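Local coordinates for Thg1-like uncharacterized protein (Bacillus thuringiensis, PDB 4KGM) that probably adds nucleotides to tRNA in the 3'-to-5' direction, as a Thg1-like member of the tRNA(His) guanylyltransferase family with a polymerase palm-like catalytic domain, at residues Tyr15-Ile29 with Ser91-Ala105. Residues are numbered along the deposited sequence; the frame is centred on the assembly and turned at random.
Sequences YRIKLPERMPVIVRI and SWFENNLQKIASVSA. With PO4 (phosphate ion), chain J.
L19 and I17 bracket K18 in a single beta bridge to N96, where the loop leading into strand 25-31 crosses the start of helix 97-119 in this palm-like domain. L19 N donates to N95 O at 2.8 Å, and L97 N reaches I17 O at 2.8 Å, nearly straight. N95 then turns its amide back onto the same loop: ND2 bonds L19 O at 3.2 Å from well above the carbonyl plane, while water 3 ties ND2 to the carbonyls of P20 and M23. At the start of the segment, Q98 NE2 donates to Y15 O, and Q98 OE1 accepts from A132 N of the second subunit, so one amide ties the loop to a neighbouring subunit. The apolar layer follows: I17 lies alongside L97, and the side chains of L19 and L97 cross at about a right angle, CD2 of L19 against CD1 of L97. Deeper in, V27 CG2 touches I100 CG2 at 3.7 Å and I29 CD1 abuts S104 CB, seating the helix against the strand, which runs on toward the magnesium and ATP site. N96 is the N-cap. With CG anti to its backbone N (chi1 -177°), OD1 takes K99 N at 3.0 Å, leaving ND2 over the face of the R16 guanidinium, the two planes 82° apart. R16 and K99 share a phosphate with R131 of the second subunit; R16 NH2 donates to phosphate O4 at 2.6 Å, almost linearly (175°).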
loop_
_atom_site.group_PDB
_atom_site.type_symbol
_atom_site.label_atom_id
_atom_site.label_comp_id
_atom_site.label_asym_id
_atom_site.label_seq_id
_atom_site.Cartn_x
_atom_site.Cartn_y
_atom_site.Cartn_z
ATOM N N TYR A 15 -4.518 -0.070 -6.166
ATOM C CA TYR A 15 -4.261 1.091 -5.326
ATOM C C TYR A 15 -5.514 1.555 -4.594
ATOM O O TYR A 15 -5.617 2.708 -4.174
ATOM C CB TYR A 15 -3.613 2.214 -6.140
ATOM C CG TYR A 15 -2.271 1.786 -6.681
ATOM C CD1 TYR A 15 -1.138 1.823 -5.878
ATOM C CD2 TYR A 15 -2.146 1.298 -7.974
ATOM C CE1 TYR A 15 0.089 1.408 -6.357
ATOM C CE2 TYR A 15 -0.922 0.883 -8.463
ATOM C CZ TYR A 15 0.191 0.939 -7.648
ATOM O OH TYR A 15 1.412 0.525 -8.126
ATOM N N ARG A 16 -6.461 0.636 -4.438
ATOM C CA ARG A 16 -7.620 0.875 -3.594
ATOM C C ARG A 16 -7.218 0.617 -2.149
ATOM O O ARG A 16 -7.573 -0.400 -1.555
ATOM C CB ARG A 16 -8.787 -0.025 -3.995
ATOM C CG ARG A 16 -10.094 0.336 -3.317
ATOM C CD ARG A 16 -11.252 -0.486 -3.854
ATOM N NE ARG A 16 -12.523 -0.024 -3.308
ATOM C CZ ARG A 16 -13.235 0.978 -3.816
ATOM N NH1 ARG A 16 -12.799 1.628 -4.887
ATOM N NH2 ARG A 16 -14.380 1.334 -3.251
ATOM N N ILE A 17 -6.461 1.550 -1.591
ATOM C CA ILE A 17 -5.911 1.397 -0.255
ATOM C C ILE A 17 -6.929 1.797 0.805
ATOM O O ILE A 17 -7.626 2.801 0.666
ATOM C CB ILE A 17 -4.618 2.227 -0.107
ATOM C CG1 ILE A 17 -3.632 1.842 -1.215
ATOM C CG2 ILE A 17 -3.998 2.026 1.262
ATOM C CD1 ILE A 17 -2.367 2.652 -1.221
ATOM N N LYS A 18 -7.025 0.991 1.858
ATOM C CA LYS A 18 -7.903 1.304 2.975
ATOM C C LYS A 18 -7.140 1.335 4.292
ATOM O O LYS A 18 -6.299 0.477 4.557
ATOM C CB LYS A 18 -9.058 0.304 3.062
ATOM C CG LYS A 18 -10.122 0.490 1.993
ATOM C CD LYS A 18 -11.324 -0.401 2.254
ATOM C CE LYS A 18 -12.470 -0.080 1.308
ATOM N NZ LYS A 18 -13.639 -0.976 1.533
ATOM N N LEU A 19 -7.434 2.339 5.111
ATOM C CA LEU A 19 -6.855 2.433 6.442
ATOM C C LEU A 19 -7.551 1.442 7.366
ATOM O O LEU A 19 -8.766 1.259 7.277
ATOM C CB LEU A 19 -7.014 3.852 6.993
ATOM C CG LEU A 19 -6.306 4.985 6.249
ATOM C CD1 LEU A 19 -6.798 6.335 6.743
ATOM C CD2 LEU A 19 -4.796 4.876 6.416
ATOM N N PRO A 20 -6.782 0.792 8.252
ATOM C CA PRO A 20 -7.388 -0.082 9.261
ATOM C C PRO A 20 -8.365 0.707 10.123
ATOM O O PRO A 20 -8.079 1.849 10.477
ATOM C CB PRO A 20 -6.186 -0.557 10.092
ATOM C CG PRO A 20 -5.069 0.380 9.753
ATOM C CD PRO A 20 -5.314 0.806 8.343
ATOM N N GLU A 21 -9.507 0.104 10.437
ATOM C CA GLU A 21 -10.580 0.790 11.147
ATOM C C GLU A 21 -10.366 0.807 12.658
ATOM O O GLU A 21 -9.377 0.274 13.163
ATOM C CB GLU A 21 -11.927 0.138 10.826
ATOM C CG GLU A 21 -12.276 0.117 9.343
ATOM C CD GLU A 21 -13.569 -0.627 9.054
ATOM O OE1 GLU A 21 -14.262 -1.016 10.017
ATOM O OE2 GLU A 21 -13.891 -0.831 7.864
ATOM N N ARG A 22 -11.310 1.425 13.362
ATOM C CA ARG A 22 -11.301 1.514 14.822
ATOM C C ARG A 22 -10.003 2.064 15.411
ATOM O O ARG A 22 -9.521 1.574 16.432
ATOM C CB ARG A 22 -11.653 0.165 15.459
ATOM C CG ARG A 22 -13.095 -0.261 15.229
ATOM C CD ARG A 22 -13.484 -1.416 16.137
ATOM N NE ARG A 22 -13.390 -1.054 17.549
ATOM C CZ ARG A 22 -14.347 -0.423 18.221
ATOM N NH1 ARG A 22 -15.472 -0.079 17.610
ATOM N NH2 ARG A 22 -14.179 -0.131 19.504
ATOM N N MET A 23 -9.449 3.083 14.763
ATOM C CA MET A 23 -8.287 3.787 15.290
ATOM C C MET A 23 -8.229 5.216 14.744
ATOM O O MET A 23 -8.739 5.482 13.655
ATOM C CB MET A 23 -6.992 3.012 15.005
ATOM C CG MET A 23 -6.658 2.820 13.542
ATOM S SD MET A 23 -5.104 1.915 13.350
ATOM C CE MET A 23 -5.514 0.373 14.167
ATOM N N PRO A 24 -7.631 6.145 15.513
ATOM C CA PRO A 24 -7.566 7.564 15.144
ATOM C C PRO A 24 -7.030 7.805 13.736
ATOM O O PRO A 24 -6.012 7.229 13.352
ATOM C CB PRO A 24 -6.593 8.143 16.171
ATOM C CG PRO A 24 -6.767 7.284 17.366
ATOM C CD PRO A 24 -7.034 5.899 16.840
ATOM N N VAL A 25 -7.724 8.652 12.981
ATOM C CA VAL A 25 -7.282 9.048 11.647
ATOM C C VAL A 25 -6.952 10.540 11.614
ATOM O O VAL A 25 -7.718 11.366 12.111
ATOM C CB VAL A 25 -8.354 8.736 10.579
ATOM C CG1 VAL A 25 -8.028 9.432 9.267
ATOM C CG2 VAL A 25 -8.480 7.234 10.376
ATOM N N ILE A 26 -5.803 10.875 11.036
ATOM C CA ILE A 26 -5.402 12.265 10.875
ATOM C C ILE A 26 -5.329 12.640 9.398
ATOM O O ILE A 26 -4.695 11.945 8.603
ATOM C CB ILE A 26 -4.034 12.536 11.528
ATOM C CG1 ILE A 26 -4.124 12.369 13.045
ATOM C CG2 ILE A 26 -3.545 13.934 11.182
ATOM C CD1 ILE A 26 -4.997 13.400 13.715
ATOM N N VAL A 27 -5.985 13.741 9.039
ATOM C CA VAL A 27 -5.914 14.274 7.685
ATOM C C VAL A 27 -5.285 15.662 7.696
ATOM O O VAL A 27 -5.762 16.558 8.396
ATOM C CB VAL A 27 -7.309 14.382 7.049
ATOM C CG1 VAL A 27 -7.209 14.986 5.654
ATOM C CG2 VAL A 27 -7.979 13.017 6.997
ATOM N N ARG A 28 -4.212 15.843 6.933
ATOM C CA ARG A 28 -3.605 17.163 6.803
ATOM C C ARG A 28 -3.756 17.731 5.393
ATOM O O ARG A 28 -3.493 17.052 4.399
ATOM C CB ARG A 28 -2.131 17.169 7.238
ATOM C CG ARG A 28 -1.539 18.581 7.311
ATOM C CD ARG A 28 -0.220 18.645 8.077
ATOM N NE ARG A 28 0.883 18.013 7.356
ATOM C CZ ARG A 28 1.487 16.896 7.747
ATOM N NH1 ARG A 28 1.104 16.287 8.861
ATOM N NH2 ARG A 28 2.482 16.391 7.028
ATOM N N ILE A 29 -4.199 18.976 5.320
ATOM C CA ILE A 29 -4.361 19.672 4.057
ATOM C C ILE A 29 -3.419 20.867 4.039
ATOM O O ILE A 29 -3.419 21.663 4.957
ATOM C CB ILE A 29 -5.822 20.127 3.878
ATOM C CG1 ILE A 29 -6.723 18.924 3.659
ATOM C CG2 ILE A 29 -5.966 21.082 2.714
ATOM C CD1 ILE A 29 -8.123 19.117 4.177
ATOM N N SER A 91 -17.070 4.226 8.932
ATOM C CA SER A 91 -15.955 5.091 8.564
ATOM C C SER A 91 -16.267 5.947 7.343
ATOM O O SER A 91 -16.963 5.509 6.425
ATOM C CB SER A 91 -14.687 4.270 8.315
ATOM O OG SER A 91 -14.139 3.796 9.532
ATOM N N TRP A 92 -15.749 7.172 7.346
ATOM C CA TRP A 92 -15.889 8.076 6.214
ATOM C C TRP A 92 -15.288 7.430 4.973
ATOM O O TRP A 92 -14.097 7.118 4.948
ATOM C CB TRP A 92 -15.181 9.402 6.503
ATOM C CG TRP A 92 -15.552 10.499 5.555
ATOM C CD1 TRP A 92 -16.773 10.709 4.982
ATOM C CD2 TRP A 92 -14.692 11.532 5.059
ATOM N NE1 TRP A 92 -16.728 11.812 4.165
ATOM C CE2 TRP A 92 -15.462 12.336 4.195
ATOM C CE3 TRP A 92 -13.348 11.858 5.265
ATOM C CZ2 TRP A 92 -14.932 13.443 3.537
ATOM C CZ3 TRP A 92 -12.823 12.957 4.610
ATOM C CH2 TRP A 92 -13.615 13.737 3.756
ATOM N N PHE A 93 -16.124 7.218 3.957
ATOM C CA PHE A 93 -15.716 6.557 2.716
ATOM C C PHE A 93 -15.120 5.169 2.965
ATOM O O PHE A 93 -14.322 4.676 2.164
ATOM C CB PHE A 93 -14.725 7.424 1.929
ATOM C CG PHE A 93 -15.322 8.693 1.386
ATOM C CD1 PHE A 93 -16.577 8.694 0.803
ATOM C CD2 PHE A 93 -14.621 9.888 1.459
ATOM C CE1 PHE A 93 -17.124 9.865 0.300
ATOM C CE2 PHE A 93 -15.163 11.060 0.961
ATOM C CZ PHE A 93 -16.416 11.048 0.381
ATOM N N GLU A 94 -15.513 4.551 4.078
ATOM C CA GLU A 94 -15.013 3.235 4.473
ATOM C C GLU A 94 -13.493 3.220 4.622
ATOM O O GLU A 94 -12.844 2.214 4.329
ATOM C CB GLU A 94 -15.467 2.160 3.481
ATOM C CG GLU A 94 -16.974 2.070 3.316
ATOM C CD GLU A 94 -17.379 1.224 2.127
ATOM O OE1 GLU A 94 -16.626 1.199 1.129
ATOM O OE2 GLU A 94 -18.448 0.580 2.191
ATOM N N ASN A 95 -12.944 4.341 5.081
ATOM C CA ASN A 95 -11.500 4.507 5.263
ATOM C C ASN A 95 -10.666 4.331 3.990
ATOM O O ASN A 95 -9.493 3.963 4.056
ATOM C CB ASN A 95 -10.975 3.615 6.395
ATOM C CG ASN A 95 -10.828 4.365 7.710
ATOM O OD1 ASN A 95 -11.356 5.465 7.875
ATOM N ND2 ASN A 95 -10.101 3.771 8.651
ATOM N N ASN A 96 -11.277 4.606 2.842
ATOM C CA ASN A 96 -10.568 4.633 1.568
ATOM C C ASN A 96 -9.542 5.769 1.544
ATOM O O ASN A 96 -9.908 6.940 1.618
ATOM C CB ASN A 96 -11.570 4.794 0.418
ATOM C CG ASN A 96 -10.913 4.746 -0.953
ATOM O OD1 ASN A 96 -10.036 5.549 -1.272
ATOM N ND2 ASN A 96 -11.346 3.801 -1.776
ATOM N N LEU A 97 -8.266 5.415 1.427
ATOM C CA LEU A 97 -7.179 6.390 1.513
ATOM C C LEU A 97 -7.286 7.525 0.491
ATOM O O LEU A 97 -7.352 8.694 0.866
ATOM C CB LEU A 97 -5.817 5.699 1.389
ATOM C CG LEU A 97 -4.583 6.596 1.550
ATOM C CD1 LEU A 97 -4.433 7.083 2.990
ATOM C CD2 LEU A 97 -3.323 5.883 1.092
ATOM N N GLN A 98 -7.310 7.179 -0.794
ATOM C CA GLN A 98 -7.315 8.184 -1.857
ATOM C C GLN A 98 -8.567 9.054 -1.851
ATOM O O GLN A 98 -8.530 10.204 -2.283
ATOM C CB GLN A 98 -7.144 7.535 -3.230
ATOM C CG GLN A 98 -5.768 6.945 -3.476
ATOM C CD GLN A 98 -5.530 6.634 -4.939
ATOM O OE1 GLN A 98 -5.344 7.538 -5.753
ATOM N NE2 GLN A 98 -5.538 5.350 -5.282
ATOM N N LYS A 99 -9.673 8.506 -1.364
ATOM C CA LYS A 99 -10.924 9.249 -1.339
ATOM C C LYS A 99 -10.955 10.229 -0.168
ATOM O O LYS A 99 -11.399 11.366 -0.317
ATOM C CB LYS A 99 -12.121 8.295 -1.293
ATOM C CG LYS A 99 -13.268 8.718 -2.194
ATOM C CD LYS A 99 -14.334 7.645 -2.284
ATOM C CE LYS A 99 -15.455 8.063 -3.224
ATOM N NZ LYS A 99 -16.510 7.016 -3.315
ATOM N N ILE A 100 -10.475 9.791 0.990
ATOM C CA ILE A 100 -10.420 10.653 2.165
ATOM C C ILE A 100 -9.516 11.861 1.918
ATOM O O ILE A 100 -9.877 12.990 2.243
ATOM C CB ILE A 100 -9.925 9.887 3.408
ATOM C CG1 ILE A 100 -10.985 8.891 3.879
ATOM C CG2 ILE A 100 -9.593 10.846 4.536
ATOM C CD1 ILE A 100 -10.554 8.068 5.075
ATOM N N ALA A 101 -8.349 11.619 1.330
ATOM C CA ALA A 101 -7.383 12.685 1.072
ATOM C C ALA A 101 -7.863 13.676 0.011
ATOM O O ALA A 101 -7.776 14.887 0.201
ATOM C CB ALA A 101 -6.033 12.095 0.677
ATOM N N SER A 102 -8.371 13.156 -1.101
ATOM C CA SER A 102 -8.771 14.002 -2.222
ATOM C C SER A 102 -10.024 14.824 -1.923
ATOM O O SER A 102 -10.062 16.026 -2.186
ATOM C CB SER A 102 -8.965 13.166 -3.491
ATOM O OG SER A 102 -10.019 12.232 -3.339
ATOM N N VAL A 103 -11.046 14.176 -1.372
ATOM C CA VAL A 103 -12.296 14.860 -1.051
ATOM C C VAL A 103 -12.079 15.932 0.016
ATOM O O VAL A 103 -12.706 16.993 -0.022
ATOM C CB VAL A 103 -13.401 13.861 -0.627
ATOM C CG1 VAL A 103 -14.623 14.588 -0.082
ATOM C CG2 VAL A 103 -13.790 12.984 -1.804
ATOM N N SER A 104 -11.174 15.661 0.951
ATOM C CA SER A 104 -10.803 16.651 1.956
ATOM C C SER A 104 -10.177 17.869 1.288
ATOM O O SER A 104 -10.515 19.009 1.609
ATOM C CB SER A 104 -9.827 16.061 2.975
ATOM O OG SER A 104 -10.447 15.053 3.748
ATOM N N ALA A 105 -9.261 17.617 0.357
ATOM C CA ALA A 105 -8.597 18.692 -0.368
ATOM C C ALA A 105 -9.597 19.432 -1.249
ATOM O O ALA A 105 -9.537 20.654 -1.381
ATOM C CB ALA A 105 -7.449 18.143 -1.203
HETATM P P PO4 J . -16.086 3.875 -5.548
HETATM O O1 PO4 J . -17.505 3.433 -5.819
HETATM O O2 PO4 J . -15.177 3.312 -6.617
HETATM O O3 PO4 J . -16.011 5.384 -5.566
HETATM O O4 PO4 J . -15.656 3.373 -4.190
HETATM O O HOH W 1 -8.703 4.317 -3.848
HETATM O O HOH W 2 -7.240 4.561 -1.585
HETATM O O HOH W 3 -9.337 3.950 11.300
HETATM O O HOH W 4 -12.883 -0.495 5.389
#